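Local structure of Lactamase_B domain-containing protein (Pontibacter korlensis, 6XFR) at residues V95-E101 and P115-A120; L161-A167 and S209-T214. The protein probably hydrolyses beta-lactam antibiotics to substituted beta-amino acids with zinc, as a subclass B1 metallo-beta-lactamase. The contacts are given in a common frame with arbitrary orientation. Numbering follows the deposited sequence.

Contact 1: residues V95-E101 and P115-A120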
# COMPACT_ATOMS: atom_id res chain seq x y z
N VAL B 95 -27.51 3.02 10.54
CA VAL B 95 -26.25 3.75 10.58
C VAL B 95 -26.44 5.14 9.97
O VAL B 95 -26.88 5.24 8.82
CB VAL B 95 -25.18 2.98 9.81
CG1 VAL B 95 -23.87 3.80 9.72
CG2 VAL B 95 -24.98 1.62 10.44
N PRO B 96 -26.07 6.22 10.66
CA PRO B 96 -26.18 7.56 10.05
C PRO B 96 -25.14 7.81 8.96
O PRO B 96 -23.93 7.69 9.18
CB PRO B 96 -25.99 8.52 11.24
CG PRO B 96 -25.41 7.73 12.31
CD PRO B 96 -25.76 6.28 12.10
N VAL B 97 -25.63 8.21 7.79
CA VAL B 97 -24.80 8.67 6.68
C VAL B 97 -24.74 10.18 6.75
O VAL B 97 -25.76 10.85 6.94
CB VAL B 97 -25.37 8.24 5.31
CG1 VAL B 97 -24.44 8.71 4.23
CG2 VAL B 97 -25.59 6.73 5.26
N VAL B 98 -23.54 10.73 6.57
CA VAL B 98 -23.29 12.14 6.79
C VAL B 98 -22.43 12.66 5.66
O VAL B 98 -21.38 12.08 5.35
CB VAL B 98 -22.59 12.36 8.15
CG1 VAL B 98 -22.21 13.81 8.34
CG2 VAL B 98 -23.50 11.88 9.29
N THR B 99 -22.83 13.79 5.06
CA THR B 99 -22.13 14.31 3.90
C THR B 99 -22.00 15.83 4.02
O THR B 99 -22.51 16.46 4.95
CB THR B 99 -22.83 13.87 2.59
OG1 THR B 99 -24.01 14.64 2.37
CG2 THR B 99 -23.23 12.41 2.62
N SER B 100 -21.28 16.43 3.08
CA SER B 100 -21.32 17.87 2.94
C SER B 100 -22.69 18.31 2.43
O SER B 100 -23.47 17.50 1.92
CB SER B 100 -20.20 18.36 2.01
OG SER B 100 -20.47 18.03 0.66
N GLU B 101 -22.99 19.60 2.61
CA GLU B 101 -24.26 20.14 2.13
C GLU B 101 -24.39 19.95 0.63
O GLU B 101 -25.43 19.48 0.15
CB GLU B 101 -24.37 21.63 2.46
CG GLU B 101 -25.49 21.99 3.38
CD GLU B 101 -25.70 23.51 3.51
OE1 GLU B 101 -25.94 24.18 2.48
OE2 GLU B 101 -25.65 24.03 4.66
N PRO B 115 -28.69 11.91 2.64
CA PRO B 115 -27.97 11.79 3.91
C PRO B 115 -28.86 12.14 5.09
O PRO B 115 -29.83 12.89 4.98
CB PRO B 115 -26.85 12.83 3.78
CG PRO B 115 -26.84 13.23 2.34
CD PRO B 115 -28.13 12.92 1.74
N ASP B 116 -28.49 11.60 6.26
CA ASP B 116 -29.18 11.86 7.52
C ASP B 116 -28.75 13.18 8.16
O ASP B 116 -29.53 13.79 8.89
CB ASP B 116 -28.93 10.70 8.51
CG ASP B 116 -29.37 9.34 7.96
OD1 ASP B 116 -28.49 8.48 7.74
OD2 ASP B 116 -30.59 9.13 7.73
N VAL B 117 -27.52 13.61 7.95
CA VAL B 117 -27.04 14.90 8.44
C VAL B 117 -26.12 15.45 7.38
O VAL B 117 -25.43 14.70 6.69
CB VAL B 117 -26.32 14.82 9.80
CG1 VAL B 117 -25.88 16.21 10.23
CG2 VAL B 117 -27.23 14.22 10.82
N THR B 118 -26.11 16.77 7.24
CA THR B 118 -25.13 17.42 6.40
C THR B 118 -24.33 18.42 7.22
O THR B 118 -24.79 18.91 8.26
CB THR B 118 -25.77 18.12 5.19
OG1 THR B 118 -26.86 18.92 5.63
CG2 THR B 118 -26.27 17.10 4.19
N PHE B 119 -23.11 18.68 6.76
CA PHE B 119 -22.25 19.69 7.35
C PHE B 119 -21.87 20.69 6.27
O PHE B 119 -21.56 20.30 5.13
CB PHE B 119 -21.02 19.03 7.94
CG PHE B 119 -21.32 18.26 9.18
CD1 PHE B 119 -21.88 16.99 9.10
CD2 PHE B 119 -21.12 18.82 10.43
CE1 PHE B 119 -22.20 16.27 10.25
CE2 PHE B 119 -21.43 18.14 11.58
CZ PHE B 119 -21.97 16.86 11.50
N ALA B 120 -21.92 21.98 6.62
CA ALA B 120 -21.50 23.04 5.72
C ALA B 120 -20.09 23.55 6.00
O ALA B 120 -19.62 24.43 5.28
CB ALA B 120 -22.48 24.21 5.81
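This is a parallel strand pairing at the edge of the metallo-beta-lactamase fold, between 98-100 and 117-119. Helix 101-109 connects the two strands, so the unit is a beta-alpha-beta crossover. The strand axes come within 4.7 Å and cross at -33°. V98 pairs with V117, T99 with T118 and S100 with F119. The ladder runs through V117 O, which accepts from T99 N (3.2 Å), and T99 O, which accepts from F119 N (2.9 Å). At its end F119 O takes E101 N (3.0 Å), just where the helix starts after the N-cap residue S100. V98 and V117 share one sheet face. T99 and T118 lie on the other, where both touch A104 of the helix. The V98 backbone also bonds to C74, so strand 98-100 lies between 117-119 and strand 71-75. D116 meets V97 twice at the start of the pairing: its N donates to V97 O (2.9 Å), and its OD1 accepts from V97 N (2.9 Å).

Contact 2: residues L161-A167 and S209-T214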
# COMPACT_ATOMS: atom_id res chain seq x y z
N LEU B 161 -10.47 12.24 -6.23
CA LEU B 161 -9.70 13.47 -6.45
C LEU B 161 -8.23 13.19 -6.75
O LEU B 161 -7.57 13.98 -7.44
CB LEU B 161 -9.82 14.37 -5.22
CG LEU B 161 -9.34 15.83 -5.31
CD1 LEU B 161 -10.00 16.57 -6.49
CD2 LEU B 161 -9.61 16.58 -3.99
N VAL B 162 -7.70 12.08 -6.23
CA VAL B 162 -6.30 11.69 -6.41
C VAL B 162 -6.24 10.47 -7.31
O VAL B 162 -7.05 9.55 -7.18
CB VAL B 162 -5.64 11.37 -5.05
CG1 VAL B 162 -4.15 11.07 -5.25
CG2 VAL B 162 -5.86 12.53 -4.06
N LYS B 163 -5.25 10.43 -8.19
CA LYS B 163 -5.04 9.27 -9.04
C LYS B 163 -3.82 8.49 -8.57
O LYS B 163 -2.93 9.03 -7.90
CB LYS B 163 -4.89 9.70 -10.50
CG LYS B 163 -6.18 10.22 -11.12
CD LYS B 163 -6.55 9.50 -12.41
CE LYS B 163 -7.40 8.27 -12.15
NZ LYS B 163 -8.71 8.68 -11.58
N ASP B 164 -3.80 7.19 -8.87
CA ASP B 164 -2.67 6.34 -8.52
C ASP B 164 -1.53 6.55 -9.52
O ASP B 164 -1.71 7.10 -10.62
CB ASP B 164 -3.06 4.85 -8.45
CG ASP B 164 -3.34 4.22 -9.83
OD1 ASP B 164 -4.51 4.23 -10.27
OD2 ASP B 164 -2.42 3.67 -10.49
N LEU B 165 -0.33 6.12 -9.11
CA LEU B 165 0.91 6.42 -9.84
C LEU B 165 1.00 5.70 -11.19
O LEU B 165 1.83 6.09 -12.03
CB LEU B 165 2.11 6.08 -8.97
CG LEU B 165 2.32 7.01 -7.78
CD1 LEU B 165 3.42 6.46 -6.92
CD2 LEU B 165 2.65 8.37 -8.27
N GLN B 166 0.15 4.70 -11.44
CA GLN B 166 0.10 4.03 -12.72
C GLN B 166 -1.06 4.48 -13.61
O GLN B 166 -1.25 3.92 -14.69
CB GLN B 166 0.06 2.51 -12.51
CG GLN B 166 1.43 1.96 -12.20
CD GLN B 166 1.43 0.47 -11.97
OE1 GLN B 166 0.52 -0.05 -11.31
NE2 GLN B 166 2.45 -0.23 -12.52
N ALA B 167 -1.86 5.45 -13.18
CA ALA B 167 -2.86 6.04 -14.08
C ALA B 167 -2.17 6.89 -15.14
O ALA B 167 -1.29 7.70 -14.82
CB ALA B 167 -3.87 6.88 -13.28
N SER B 209 3.75 11.15 -3.46
CA SER B 209 3.95 11.11 -4.91
C SER B 209 2.63 11.04 -5.67
O SER B 209 2.59 11.41 -6.84
CB SER B 209 4.81 9.89 -5.29
OG SER B 209 6.20 10.06 -5.07
N LEU B 210 1.57 10.53 -5.05
CA LEU B 210 0.27 10.48 -5.72
C LEU B 210 -0.29 11.89 -5.96
O LEU B 210 -1.10 12.09 -6.88
CB LEU B 210 -0.69 9.62 -4.90
CG LEU B 210 -0.74 8.16 -5.31
CD1 LEU B 210 0.33 7.36 -4.60
CD2 LEU B 210 -2.10 7.55 -5.06
N LEU B 211 0.07 12.86 -5.13
CA LEU B 211 -0.38 14.23 -5.38
C LEU B 211 0.38 14.83 -6.54
O LEU B 211 -0.22 15.34 -7.50
CB LEU B 211 -0.24 15.09 -4.14
CG LEU B 211 -0.85 14.44 -2.90
CD1 LEU B 211 -0.47 15.23 -1.64
CD2 LEU B 211 -2.38 14.29 -3.06
N SER B 212 1.71 14.74 -6.51
CA SER B 212 2.46 15.31 -7.63
C SER B 212 2.13 14.61 -8.95
O SER B 212 2.04 15.29 -9.97
CB SER B 212 3.97 15.27 -7.35
OG SER B 212 4.34 14.12 -6.64
N HIS B 213 1.88 13.29 -8.94
CA HIS B 213 1.52 12.60 -10.19
C HIS B 213 0.17 13.08 -10.71
O HIS B 213 -0.03 13.22 -11.93
CB HIS B 213 1.53 11.08 -10.02
CG HIS B 213 1.04 10.32 -11.22
ND1 HIS B 213 1.70 10.31 -12.43
CD2 HIS B 213 -0.06 9.53 -11.39
CE1 HIS B 213 1.03 9.57 -13.30
NE2 HIS B 213 -0.03 9.08 -12.70
N THR B 214 -0.79 13.30 -9.81
CA THR B 214 -2.06 13.83 -10.27
C THR B 214 -1.88 15.24 -10.83
O THR B 214 -2.35 15.53 -11.94
CB THR B 214 -3.05 13.82 -9.11
OG1 THR B 214 -3.30 12.44 -8.75
CG2 THR B 214 -4.35 14.51 -9.50
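The hydroxyl of T214 does two jobs at once. Its OG1 donates to L210 O one helical turn back (2.9 Å) and accepts from K163 N (2.9 Å, 166° at the hydrogen). A helix side chain thus satisfies a backbone amide of the facing loop. A second bond joins the loop to the helix near A167, where H213 NE2 donates to A167 O (2.8 Å). The H213 ring lies against the loop backbone, with D164 O and A167 O at its edge and L165 O over one face. The loop makes a type I beta turn from D164 to A167, closed by A167 N to D164 O (3.0 Å). Within it, D164 OD2 accepts from Q166 N (2.9 Å), which makes an Asx turn. In the metallo-beta-lactamase fold this loop follows strand 155-159 and the zinc ligand C160, and the K163 side chain lies about 3 Å from a bound zinc ion. Helix 209-217 follows the zinc ligand H202. Apolar contacts add to the two bonds. V162 CG1 meets L210 CB (3.8 Å), and L165 CG meets L210 CD1 (3.8 Å). V162 and L210 also both touch V198 of strand 197-200. On the outer side, L165 packs on I13 of the second subunit, and Q166 NE2 donates to V10 O of that subunit.

How the contacts relate
The two contacts lie on opposite sides of the chain's centre. Their centres are about 28 Å apart, and their nearest atoms are about 12 Å apart, so they do not touch. They come in series: contact 1 closes at A120 before contact 2 opens at L161. Contact 1 belongs to a local crossover beside strand 71-75 of the first five-stranded sheet. In contact 2, 41 residues separate the two segments, which pack beside strand 197-200, an edge strand of the second. Each contact has a residue near a zinc ligand. In contact 1, S100 is about 7 Å from H78, and in contact 2, K163 is about 5 Å from H202, measured between side chains.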